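Local coordinates for protein metallo-carboxypeptidase (Pseudomonas aeruginosa, PDB 4A39) that probably acts as a zinc-dependent carboxypeptidase of the M14 family, a bacterial model for the cytosolic carboxypeptidases of mammals, at residues Q258-D271 with A332-A344. Sequence-based numbering, arbitrary orientation.
Sequences QQEMKRHGVDLFLD and ACNFVGQTYDCLA
The ring of Phe269 and the isopropyl group of Val336 meet at about a right angle, the valine laid over one ring face with CG2 4.0 Å from the centroid. CG of Phe269 stands anti to the backbone N (chi1 178°), which swings the ring from strand 268-271 onto helix 332-340, where CE2 also meets Ala332 CB. CG2 of Val336 has a second neighbour in Met261 SD, 3.9 Å away, so one methyl joins both helices to the strand. Tyr340 repeats the theme: Val266 CG2 sits over one face of its ring, 10° off the normal, and Thr339 CG2 lies on the opposite face. The phenol reaches back to helix 258-264, its OH bridged by a water to the carbonyl O of Gln258. The Gln258 amide leans over the CE1-CZ rim of the Phe335 ring, the planes 24° apart, while its NE2 is held by the carbonyl of Trp243. Beyond the helices the two strands run as parallel neighbours in the central sheet of the carboxypeptidase domain: Phe269 N donates to Leu343 O at 3.0 Å, and a water spans Asp267 O and Leu343 N. At the far end, Asp271 OD2 takes a hydrogen bond from His273 NE2, a zinc ligand, and another water links this oxygen to Cys333 N at the start of the helix. Apolar packing thus makes up most of the side-chain contact, waters link polar atoms that do not meet directly, beside the one direct backbone bond, and the Asp271 carboxylate, as a second-shell partner, probably orients the zinc-binding imidazole and makes it more electron-rich.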
# COMPACT_ATOMS: atom_id res chain seq x y z
N GLN A 258 8.94 -3.58 -15.74
CA GLN A 258 10.35 -3.61 -16.11
C GLN A 258 10.57 -3.28 -17.59
O GLN A 258 11.56 -2.64 -17.94
CB GLN A 258 10.97 -4.96 -15.77
CG GLN A 258 11.29 -5.12 -14.28
CD GLN A 258 12.16 -6.32 -13.97
OE1 GLN A 258 13.00 -6.72 -14.78
NE2 GLN A 258 12.00 -6.88 -12.77
N GLN A 259 9.66 -3.70 -18.45
CA GLN A 259 9.80 -3.41 -19.88
C GLN A 259 9.66 -1.91 -20.13
O GLN A 259 10.39 -1.33 -20.94
CB GLN A 259 8.76 -4.18 -20.69
CG GLN A 259 9.00 -5.68 -20.73
CD GLN A 259 10.30 -6.05 -21.43
OE1 GLN A 259 10.69 -7.22 -21.46
NE2 GLN A 259 10.97 -5.06 -22.00
N GLU A 260 8.71 -1.29 -19.44
CA GLU A 260 8.47 0.14 -19.60
C GLU A 260 9.63 0.94 -19.02
O GLU A 260 10.01 1.98 -19.55
CB GLU A 260 7.16 0.54 -18.91
CG GLU A 260 5.91 -0.05 -19.57
CD GLU A 260 5.77 0.35 -21.03
OE1 GLU A 260 5.99 1.54 -21.35
OE2 GLU A 260 5.43 -0.52 -21.86
N MET A 261 10.20 0.45 -17.92
CA MET A 261 11.32 1.15 -17.30
C MET A 261 12.53 1.11 -18.23
O MET A 261 13.22 2.11 -18.41
CB MET A 261 11.70 0.51 -15.96
CG MET A 261 10.67 0.67 -14.86
SD MET A 261 11.26 -0.02 -13.30
CE MET A 261 10.31 0.95 -12.12
N LYS A 262 12.78 -0.04 -18.84
CA LYS A 262 13.91 -0.18 -19.74
C LYS A 262 13.84 0.79 -20.90
O LYS A 262 14.87 1.32 -21.36
CB LYS A 262 13.99 -1.62 -20.26
CG LYS A 262 14.41 -2.64 -19.22
CD LYS A 262 14.36 -4.07 -19.76
CE LYS A 262 14.79 -5.07 -18.70
NZ LYS A 262 14.57 -6.48 -19.14
N ARG A 263 12.63 1.05 -21.37
CA ARG A 263 12.40 1.94 -22.50
C ARG A 263 12.40 3.43 -22.18
O ARG A 263 12.87 4.23 -22.98
CB ARG A 263 11.09 1.56 -23.19
CG ARG A 263 10.82 2.30 -24.49
CD ARG A 263 10.06 1.39 -25.43
NE ARG A 263 8.70 1.12 -24.95
CZ ARG A 263 7.71 1.98 -25.08
NH1 ARG A 263 7.94 3.15 -25.66
NH2 ARG A 263 6.48 1.68 -24.67
N HIS A 264 11.86 3.81 -21.03
CA HIS A 264 11.82 5.23 -20.71
C HIS A 264 12.90 5.73 -19.77
O HIS A 264 13.21 6.92 -19.77
CB HIS A 264 10.45 5.61 -20.14
CG HIS A 264 9.30 5.21 -21.02
ND1 HIS A 264 8.74 3.95 -20.99
CD2 HIS A 264 8.63 5.90 -21.96
CE1 HIS A 264 7.76 3.89 -21.87
NE2 HIS A 264 7.67 5.06 -22.47
N GLY A 265 13.48 4.85 -18.96
CA GLY A 265 14.52 5.28 -18.03
C GLY A 265 13.92 5.61 -16.68
O GLY A 265 12.72 5.88 -16.58
N VAL A 266 14.76 5.59 -15.64
CA VAL A 266 14.32 5.85 -14.27
C VAL A 266 15.32 6.73 -13.51
O VAL A 266 16.51 6.44 -13.49
CB VAL A 266 14.17 4.52 -13.48
CG1 VAL A 266 13.67 4.80 -12.07
CG2 VAL A 266 13.22 3.58 -14.21
N ASP A 267 14.82 7.80 -12.89
CA ASP A 267 15.68 8.70 -12.12
C ASP A 267 15.27 8.78 -10.65
O ASP A 267 15.91 9.46 -9.84
CB ASP A 267 15.67 10.10 -12.75
CG ASP A 267 16.15 10.08 -14.19
OD1 ASP A 267 17.30 9.64 -14.43
OD2 ASP A 267 15.39 10.50 -15.08
N LEU A 268 14.21 8.06 -10.30
CA LEU A 268 13.69 8.01 -8.94
C LEU A 268 12.69 6.87 -8.90
O LEU A 268 11.91 6.69 -9.84
CB LEU A 268 12.97 9.31 -8.56
CG LEU A 268 12.25 9.22 -7.21
CD1 LEU A 268 13.23 9.53 -6.09
CD2 LEU A 268 11.09 10.20 -7.18
N PHE A 269 12.69 6.11 -7.81
CA PHE A 269 11.75 5.00 -7.69
C PHE A 269 11.23 4.84 -6.27
O PHE A 269 12.01 4.66 -5.33
CB PHE A 269 12.40 3.69 -8.13
CG PHE A 269 11.50 2.49 -7.98
CD1 PHE A 269 10.34 2.38 -8.75
CD2 PHE A 269 11.80 1.49 -7.06
CE1 PHE A 269 9.50 1.28 -8.60
CE2 PHE A 269 10.96 0.39 -6.91
CZ PHE A 269 9.81 0.28 -7.68
N LEU A 270 9.91 4.89 -6.12
CA LEU A 270 9.29 4.70 -4.82
C LEU A 270 8.31 3.54 -4.94
O LEU A 270 7.43 3.55 -5.80
CB LEU A 270 8.55 5.97 -4.38
CG LEU A 270 9.38 7.24 -4.23
CD1 LEU A 270 8.49 8.40 -3.79
CD2 LEU A 270 10.48 7.01 -3.20
N ASP A 271 8.48 2.53 -4.08
CA ASP A 271 7.64 1.34 -4.06
C ASP A 271 6.81 1.46 -2.78
O ASP A 271 7.34 1.36 -1.68
CB ASP A 271 8.55 0.10 -4.05
CG ASP A 271 7.80 -1.20 -4.19
OD1 ASP A 271 6.65 -1.20 -4.67
OD2 ASP A 271 8.39 -2.25 -3.83
N ALA A 332 11.98 -4.95 -5.55
CA ALA A 332 11.90 -3.83 -6.49
C ALA A 332 12.79 -2.64 -6.13
O ALA A 332 13.49 -2.11 -6.99
CB ALA A 332 10.45 -3.37 -6.63
N CYS A 333 12.74 -2.22 -4.87
CA CYS A 333 13.55 -1.07 -4.46
C CYS A 333 15.01 -1.26 -4.81
O CYS A 333 15.62 -0.42 -5.47
CB CYS A 333 13.41 -0.84 -2.95
SG CYS A 333 14.37 0.55 -2.34
N ASN A 334 15.58 -2.37 -4.38
CA ASN A 334 16.98 -2.66 -4.65
C ASN A 334 17.29 -2.90 -6.12
O ASN A 334 18.28 -2.38 -6.64
CB ASN A 334 17.40 -3.85 -3.80
CG ASN A 334 17.36 -3.53 -2.32
OD1 ASN A 334 18.27 -2.90 -1.78
ND2 ASN A 334 16.28 -3.94 -1.65
N PHE A 335 16.46 -3.69 -6.79
CA PHE A 335 16.69 -3.98 -8.20
C PHE A 335 16.66 -2.73 -9.08
O PHE A 335 17.56 -2.52 -9.88
CB PHE A 335 15.65 -4.98 -8.73
CG PHE A 335 15.80 -5.29 -10.19
CD1 PHE A 335 15.16 -4.51 -11.15
CD2 PHE A 335 16.63 -6.33 -10.61
CE1 PHE A 335 15.33 -4.76 -12.51
CE2 PHE A 335 16.81 -6.59 -11.97
CZ PHE A 335 16.16 -5.80 -12.92
N VAL A 336 15.62 -1.92 -8.93
CA VAL A 336 15.49 -0.71 -9.74
C VAL A 336 16.59 0.28 -9.38
O VAL A 336 17.24 0.85 -10.26
CB VAL A 336 14.10 -0.05 -9.53
CG1 VAL A 336 13.99 1.21 -10.38
CG2 VAL A 336 13.01 -1.03 -9.91
N GLY A 337 16.80 0.47 -8.08
CA GLY A 337 17.83 1.39 -7.63
C GLY A 337 19.19 1.09 -8.21
O GLY A 337 19.92 2.01 -8.61
N GLN A 338 19.55 -0.19 -8.27
CA GLN A 338 20.85 -0.58 -8.80
C GLN A 338 20.90 -0.59 -10.32
O GLN A 338 21.88 -0.15 -10.92
CB GLN A 338 21.25 -1.95 -8.26
CG GLN A 338 22.66 -2.36 -8.66
CD GLN A 338 23.16 -3.54 -7.86
OE1 GLN A 338 23.04 -4.69 -8.28
NE2 GLN A 338 23.71 -3.26 -6.69
N THR A 339 19.84 -1.10 -10.94
CA THR A 339 19.80 -1.18 -12.39
C THR A 339 19.85 0.19 -13.04
O THR A 339 20.46 0.36 -14.10
CB THR A 339 18.54 -1.93 -12.87
OG1 THR A 339 18.55 -3.26 -12.33
CG2 THR A 339 18.50 -2.01 -14.39
N TYR A 340 19.23 1.17 -12.39
CA TYR A 340 19.18 2.52 -12.94
C TYR A 340 20.00 3.57 -12.18
O TYR A 340 20.02 4.74 -12.57
CB TYR A 340 17.71 2.96 -13.05
CG TYR A 340 16.96 2.09 -14.03
CD1 TYR A 340 17.07 2.30 -15.41
CD2 TYR A 340 16.21 1.00 -13.60
CE1 TYR A 340 16.46 1.44 -16.32
CE2 TYR A 340 15.59 0.13 -14.51
CZ TYR A 340 15.73 0.36 -15.86
OH TYR A 340 15.15 -0.50 -16.77
N ASP A 341 20.69 3.13 -11.13
CA ASP A 341 21.52 4.01 -10.32
C ASP A 341 20.73 5.25 -9.88
O ASP A 341 21.19 6.38 -10.03
CB ASP A 341 22.76 4.45 -11.12
CG ASP A 341 23.76 5.22 -10.29
OD1 ASP A 341 23.81 5.02 -9.05
OD2 ASP A 341 24.51 6.04 -10.87
N CYS A 342 19.54 5.02 -9.33
CA CYS A 342 18.69 6.12 -8.90
C CYS A 342 18.29 6.01 -7.45
O CYS A 342 18.40 4.95 -6.84
CB CYS A 342 17.41 6.14 -9.74
SG CYS A 342 16.35 4.67 -9.50
N LEU A 343 17.83 7.12 -6.89
CA LEU A 343 17.36 7.15 -5.52
C LEU A 343 16.15 6.22 -5.52
O LEU A 343 15.28 6.33 -6.39
CB LEU A 343 16.94 8.57 -5.13
CG LEU A 343 16.28 8.74 -3.76
CD1 LEU A 343 17.23 8.27 -2.67
CD2 LEU A 343 15.91 10.20 -3.55
N ALA A 344 16.11 5.29 -4.57
CA ALA A 344 15.01 4.33 -4.50
C ALA A 344 14.68 3.97 -3.06
O ALA A 344 15.58 3.71 -2.26
CB ALA A 344 15.38 3.07 -5.27
O HOH W 1 13.65 -2.57 -16.18
O HOH W 2 18.37 9.46 -8.64
O HOH W 3 10.85 -2.99 -2.75